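Local coordinates for protein acidocalcisomal pyrophosphatase (Trypanosoma cruzi, PDB 5CUV) that probably hydrolyses inorganic diphosphate to phosphate with the help of magnesium, as members of the soluble pyrophosphatase family do, at residues Tyr35-Leu40 with Arg82-Phe87; Arg182-Tyr186 with Val307-Gly311. All blocks are in the same frame, centred on the assembly; numbering follows the deposited sequence.

Overall arrangement
The two contacts lie in different parts of an elongated chain. Contact 1 is in the helical N-terminal part, its centre about 41 Å from the chain centre. Contact 2 is in the pyrophosphatase part, its centre about 25 Å from the chain centre on the opposite side. Their centres are 64 Å apart and their nearest atoms about 48 Å, so they do not touch. Both segments of contact 1 precede those of contact 2 in sequence. Contact 1 is far from the ligand sites. In contact 2 the V310 side chain is about 11 Å from those of R223 and H336, which bind malate. The magnesium ion is held by D291, D296 and D328. Both contacts touch the second subunit of the assembly.

Contact 1 (Tyr35-Leu40 with Arg82-Phe87); sequences YIGTGL and RMFSAF
T38 packs on the selenium of M83, a selenomethionine, with T38 CB 3.3 Å from M83 SE. Their CA atoms are 5.5 Å apart, the closest pair of the two segments. Segment 35-40 is irregular and extended up to G37. It then bends at T38 (-92/-25) and G39 (91/12), where positive phi suits glycine. T38 is in rotamer p, and its OG1 accepts from L40 N at 3.2 Å, an ST turn. Residues 82-87 continue a helix that begins earlier in the chain. R82 (chi1 m, chi2 t, chi3 m) points toward 35-40, and its NH2 donates to I36 O at 2.8 Å, near the guanidinium plane. L40 CD1 is 3.7 Å from A86 CB and sits over the F87 ring face, 4.2 Å from its centroid, a CH-pi contact. Helices 73-87, 97-106, 113-123 and 132-141, with paired strands 95-96 and 129-130, are consistent with an EF-hand-like domain. The R82 charge is thus shared between E60 and the I36 carbonyl, while T38, M83, L40, A86 and F87 pack without charge.

Contact 2 (Arg182-Tyr186 with Val307-Gly311); sequences RVLYY and VGQVG
Residues 182-186 form an extended strand, with phi from -156 to -95 and psi from 115 to 157. Segment 307-311 is a turn that becomes a strand at V310. V307 has phi/psi of -54/136 and G308 of 65/0, and Q309 (-64/143) leads into the extended V310 and G311. The closest CA atoms are V183 and G308, 6.5 Å apart. The two segments belong to different sheets, and side chains fill the gap. V183 and Y185 alternate with R182, L184 and Y186, and only V183 and Y185 point their CB atoms toward the turn.

Y185, with chi1 m and chi2 82°, extends its ring so that OH donates to G308 O at 2.6 Å. The carbonyl lies near the ring plane, at the edge. Y185 CE2 also meets V310 CG2 at 3.8 Å. V183, rotamer t, packs CG2 on V307 CG1 at 4.0 Å, while its CG1 is 4.5 Å from G308 CA. A CB at G308 would clash with Y185 OH and V183 CG1, and its positive phi also favours glycine. Q309 turns away, and its OE1 accepts from the backbone N of K306.

Strands 224-228, 269-272, 296-299, 310-323 and 326-335 form a curled sheet, consistent with the beta-barrel core of family I soluble pyrophosphatases. The contact packs the sheet of strand 182-189 on the turn into strand 310-323. I249 of strand 249-254 touches V183, Y185 and V307. G308 bonds through its backbone to C228, and V310 packs on L168 of strand 166-173 and T214 of the second subunit.

Contact 1 (Tyr35-Leu40 with Arg82-Phe87)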
loop_
_atom_site.group_PDB
_atom_site.type_symbol
_atom_site.label_atom_id
_atom_site.label_comp_id
_atom_site.label_asym_id
_atom_site.label_seq_id
_atom_site.Cartn_x
_atom_site.Cartn_y
_atom_site.Cartn_z
ATOM N N TYR A 35 16.421 37.898 10.839
ATOM C CA TYR A 35 17.051 38.068 12.130
ATOM C C TYR A 35 16.152 37.663 13.270
ATOM O O TYR A 35 14.962 37.616 13.126
ATOM C CB TYR A 35 17.501 39.511 12.280
ATOM C CG TYR A 35 16.515 40.495 11.716
ATOM C CD1 TYR A 35 15.220 40.596 12.255
ATOM C CD2 TYR A 35 16.878 41.361 10.673
ATOM C CE1 TYR A 35 14.299 41.549 11.779
ATOM C CE2 TYR A 35 15.963 42.327 10.182
ATOM C CZ TYR A 35 14.676 42.417 10.750
ATOM O OH TYR A 35 13.787 43.404 10.341
ATOM N N ILE A 36 16.752 37.349 14.399
ATOM C CA ILE A 36 16.036 36.932 15.586
ATOM C C ILE A 36 15.006 37.987 15.968
ATOM O O ILE A 36 15.339 39.129 16.199
ATOM C CB ILE A 36 16.999 36.740 16.780
ATOM C CG1 ILE A 36 18.324 36.130 16.318
ATOM C CG2 ILE A 36 16.374 35.902 17.809
ATOM C CD1 ILE A 36 18.197 34.969 15.386
ATOM N N GLY A 37 13.744 37.609 16.039
ATOM C CA GLY A 37 12.745 38.585 16.392
ATOM C C GLY A 37 12.417 38.458 17.862
ATOM O O GLY A 37 12.813 37.487 18.517
ATOM N N THR A 38 11.686 39.455 18.365
ATOM C CA THR A 38 11.239 39.534 19.747
ATOM C C THR A 38 9.871 38.905 19.890
ATOM O O THR A 38 9.510 38.485 20.972
ATOM C CB THR A 38 11.083 40.994 20.214
ATOM O OG1 THR A 38 10.011 41.611 19.474
ATOM C CG2 THR A 38 12.383 41.782 20.003
ATOM N N GLY A 39 9.100 38.859 18.814
ATOM C CA GLY A 39 7.765 38.297 18.917
ATOM C C GLY A 39 6.661 39.305 19.251
ATOM O O GLY A 39 5.544 38.915 19.580
ATOM N N LEU A 40 6.974 40.594 19.161
ATOM C CA LEU A 40 6.038 41.682 19.425
ATOM C C LEU A 40 6.088 42.555 18.156
ATOM O O LEU A 40 7.089 42.537 17.428
ATOM C CB LEU A 40 6.521 42.493 20.638
ATOM C CG LEU A 40 7.049 41.758 21.885
ATOM C CD1 LEU A 40 7.751 42.755 22.775
ATOM C CD2 LEU A 40 5.923 41.074 22.657
ATOM N N ARG A 82 17.804 44.072 22.146
ATOM C CA ARG A 82 16.744 44.361 21.178
ATOM C C ARG A 82 15.428 43.953 21.785
ATOM O O ARG A 82 14.418 44.506 21.454
ATOM C CB ARG A 82 16.926 43.617 19.836
ATOM C CG ARG A 82 18.297 43.818 19.143
ATOM C CD ARG A 82 18.208 43.562 17.655
ATOM N NE ARG A 82 17.735 42.211 17.325
ATOM C CZ ARG A 82 18.460 41.330 16.641
ATOM N NH1 ARG A 82 19.676 41.651 16.209
ATOM N NH2 ARG A 82 17.993 40.120 16.392
HETATM N N MSE A 83 15.427 42.989 22.684
HETATM C CA MSE A 83 14.175 42.569 23.289
HETATM C C MSE A 83 13.734 43.634 24.252
HETATM O O MSE A 83 12.519 43.900 24.391
HETATM C CB MSE A 83 14.355 41.239 24.019
HETATM C CG MSE A 83 13.070 40.694 24.620
HETATM SE SE MSE A 83 11.742 40.188 23.332
HETATM C CE MSE A 83 12.563 38.528 22.724
ATOM N N PHE A 84 14.735 44.247 24.898
ATOM C CA PHE A 84 14.525 45.298 25.897
ATOM C C PHE A 84 13.903 46.518 25.316
ATOM O O PHE A 84 13.016 47.118 25.910
ATOM C CB PHE A 84 15.824 45.739 26.507
ATOM C CG PHE A 84 15.653 46.673 27.652
ATOM C CD1 PHE A 84 15.433 46.177 28.933
ATOM C CD2 PHE A 84 15.725 48.051 27.455
ATOM C CE1 PHE A 84 15.292 47.040 30.009
ATOM C CE2 PHE A 84 15.581 48.928 28.521
ATOM C CZ PHE A 84 15.365 48.414 29.807
ATOM N N SER A 85 14.399 46.894 24.147
ATOM C CA SER A 85 13.899 48.079 23.463
ATOM C C SER A 85 12.487 47.797 22.954
ATOM O O SER A 85 11.629 48.675 22.932
ATOM C CB SER A 85 14.856 48.447 22.333
ATOM O OG SER A 85 14.420 49.585 21.626
ATOM N N ALA A 86 12.229 46.554 22.574
ATOM C CA ALA A 86 10.897 46.225 22.100
ATOM C C ALA A 86 9.919 46.596 23.206
ATOM O O ALA A 86 8.965 47.331 22.971
ATOM C CB ALA A 86 10.770 44.724 21.773
ATOM N N PHE A 87 10.178 46.080 24.405
ATOM C CA PHE A 87 9.328 46.308 25.563
ATOM C C PHE A 87 9.315 47.769 25.964
ATOM O O PHE A 87 8.425 48.216 26.675
ATOM C CB PHE A 87 9.799 45.435 26.719
ATOM C CG PHE A 87 9.118 44.080 26.787
ATOM C CD1 PHE A 87 7.822 43.960 27.291
ATOM C CD2 PHE A 87 9.779 42.925 26.355
ATOM C CE1 PHE A 87 7.207 42.713 27.366
ATOM C CE2 PHE A 87 9.180 41.671 26.417
ATOM C CZ PHE A 87 7.899 41.553 26.922
#

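Contact 2 (Arg182-Tyr186 with Val307-Gly311)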
loop_
_atom_site.group_PDB
_atom_site.type_symbol
_atom_site.label_atom_id
_atom_site.label_comp_id
_atom_site.label_asym_id
_atom_site.label_seq_id
_atom_site.Cartn_x
_atom_site.Cartn_y
_atom_site.Cartn_z
ATOM N N ARG A 182 -26.128 -20.855 13.917
ATOM C CA ARG A 182 -26.353 -19.506 14.341
ATOM C C ARG A 182 -24.975 -18.954 14.701
ATOM O O ARG A 182 -24.087 -19.704 15.137
ATOM C CB ARG A 182 -27.231 -19.488 15.592
ATOM C CG ARG A 182 -28.701 -19.946 15.460
ATOM C CD ARG A 182 -29.499 -18.890 14.791
ATOM N NE ARG A 182 -30.909 -19.189 14.652
ATOM C CZ ARG A 182 -31.390 -20.260 14.018
ATOM N NH1 ARG A 182 -30.566 -21.153 13.470
ATOM N NH2 ARG A 182 -32.704 -20.410 13.884
ATOM N N VAL A 183 -24.792 -17.653 14.494
ATOM C CA VAL A 183 -23.576 -17.011 14.867
ATOM C C VAL A 183 -24.076 -16.073 15.975
ATOM O O VAL A 183 -24.861 -15.177 15.719
ATOM C CB VAL A 183 -22.927 -16.227 13.681
ATOM C CG1 VAL A 183 -21.633 -15.473 14.176
ATOM C CG2 VAL A 183 -22.516 -17.174 12.592
ATOM N N LEU A 184 -23.628 -16.298 17.215
ATOM C CA LEU A 184 -24.036 -15.476 18.383
ATOM C C LEU A 184 -23.045 -14.367 18.675
ATOM O O LEU A 184 -21.871 -14.516 18.354
ATOM C CB LEU A 184 -24.149 -16.341 19.648
ATOM C CG LEU A 184 -25.042 -17.605 19.722
ATOM C CD1 LEU A 184 -25.775 -17.579 21.024
ATOM C CD2 LEU A 184 -26.030 -17.649 18.635
ATOM N N TYR A 185 -23.516 -13.275 19.297
ATOM C CA TYR A 185 -22.664 -12.130 19.658
ATOM C C TYR A 185 -22.575 -11.821 21.159
ATOM O O TYR A 185 -23.532 -11.933 21.901
ATOM C CB TYR A 185 -23.130 -10.879 18.909
ATOM C CG TYR A 185 -22.977 -10.976 17.389
ATOM C CD1 TYR A 185 -23.944 -11.630 16.623
ATOM C CD2 TYR A 185 -21.864 -10.439 16.728
ATOM C CE1 TYR A 185 -23.812 -11.752 15.257
ATOM C CE2 TYR A 185 -21.705 -10.550 15.327
ATOM C CZ TYR A 185 -22.688 -11.211 14.592
ATOM O OH TYR A 185 -22.617 -11.344 13.202
ATOM N N TYR A 186 -21.406 -11.436 21.620
ATOM C CA TYR A 186 -21.242 -11.106 23.019
ATOM C C TYR A 186 -20.290 -9.958 23.180
ATOM O O TYR A 186 -19.432 -9.714 22.345
ATOM C CB TYR A 186 -20.587 -12.248 23.789
ATOM C CG TYR A 186 -21.267 -13.564 23.711
ATOM C CD1 TYR A 186 -21.227 -14.296 22.539
ATOM C CD2 TYR A 186 -22.053 -14.026 24.774
ATOM C CE1 TYR A 186 -21.957 -15.438 22.405
ATOM C CE2 TYR A 186 -22.789 -15.162 24.655
ATOM C CZ TYR A 186 -22.750 -15.869 23.465
ATOM O OH TYR A 186 -23.557 -16.971 23.275
ATOM N N VAL A 307 -18.599 -15.132 7.966
ATOM C CA VAL A 307 -20.010 -14.911 8.285
ATOM C C VAL A 307 -20.152 -14.210 9.628
ATOM O O VAL A 307 -19.469 -14.564 10.612
ATOM C CB VAL A 307 -20.758 -16.217 8.320
ATOM C CG1 VAL A 307 -22.172 -16.001 8.755
ATOM C CG2 VAL A 307 -20.741 -16.843 6.928
ATOM N N GLY A 308 -21.031 -13.204 9.672
ATOM C CA GLY A 308 -21.226 -12.440 10.889
ATOM C C GLY A 308 -20.039 -11.609 11.377
ATOM O O GLY A 308 -20.149 -10.945 12.388
ATOM N N GLN A 309 -18.902 -11.616 10.693
ATOM C CA GLN A 309 -17.778 -10.799 11.136
ATOM C C GLN A 309 -18.143 -9.312 11.063
ATOM O O GLN A 309 -18.835 -8.876 10.121
ATOM C CB GLN A 309 -16.585 -11.040 10.250
ATOM C CG GLN A 309 -15.390 -10.252 10.657
ATOM C CD GLN A 309 -14.181 -10.519 9.763
ATOM O OE1 GLN A 309 -14.099 -11.558 9.116
ATOM N NE2 GLN A 309 -13.230 -9.580 9.737
ATOM N N VAL A 310 -17.672 -8.525 12.044
ATOM C CA VAL A 310 -17.937 -7.086 12.073
ATOM C C VAL A 310 -16.663 -6.253 11.892
ATOM O O VAL A 310 -15.610 -6.582 12.408
ATOM C CB VAL A 310 -18.582 -6.728 13.388
ATOM C CG1 VAL A 310 -18.945 -5.257 13.402
ATOM C CG2 VAL A 310 -19.740 -7.706 13.635
ATOM N N GLY A 311 -16.762 -5.152 11.166
ATOM C CA GLY A 311 -15.599 -4.327 10.939
ATOM C C GLY A 311 -15.954 -2.891 10.587
ATOM O O GLY A 311 -17.096 -2.608 10.134
#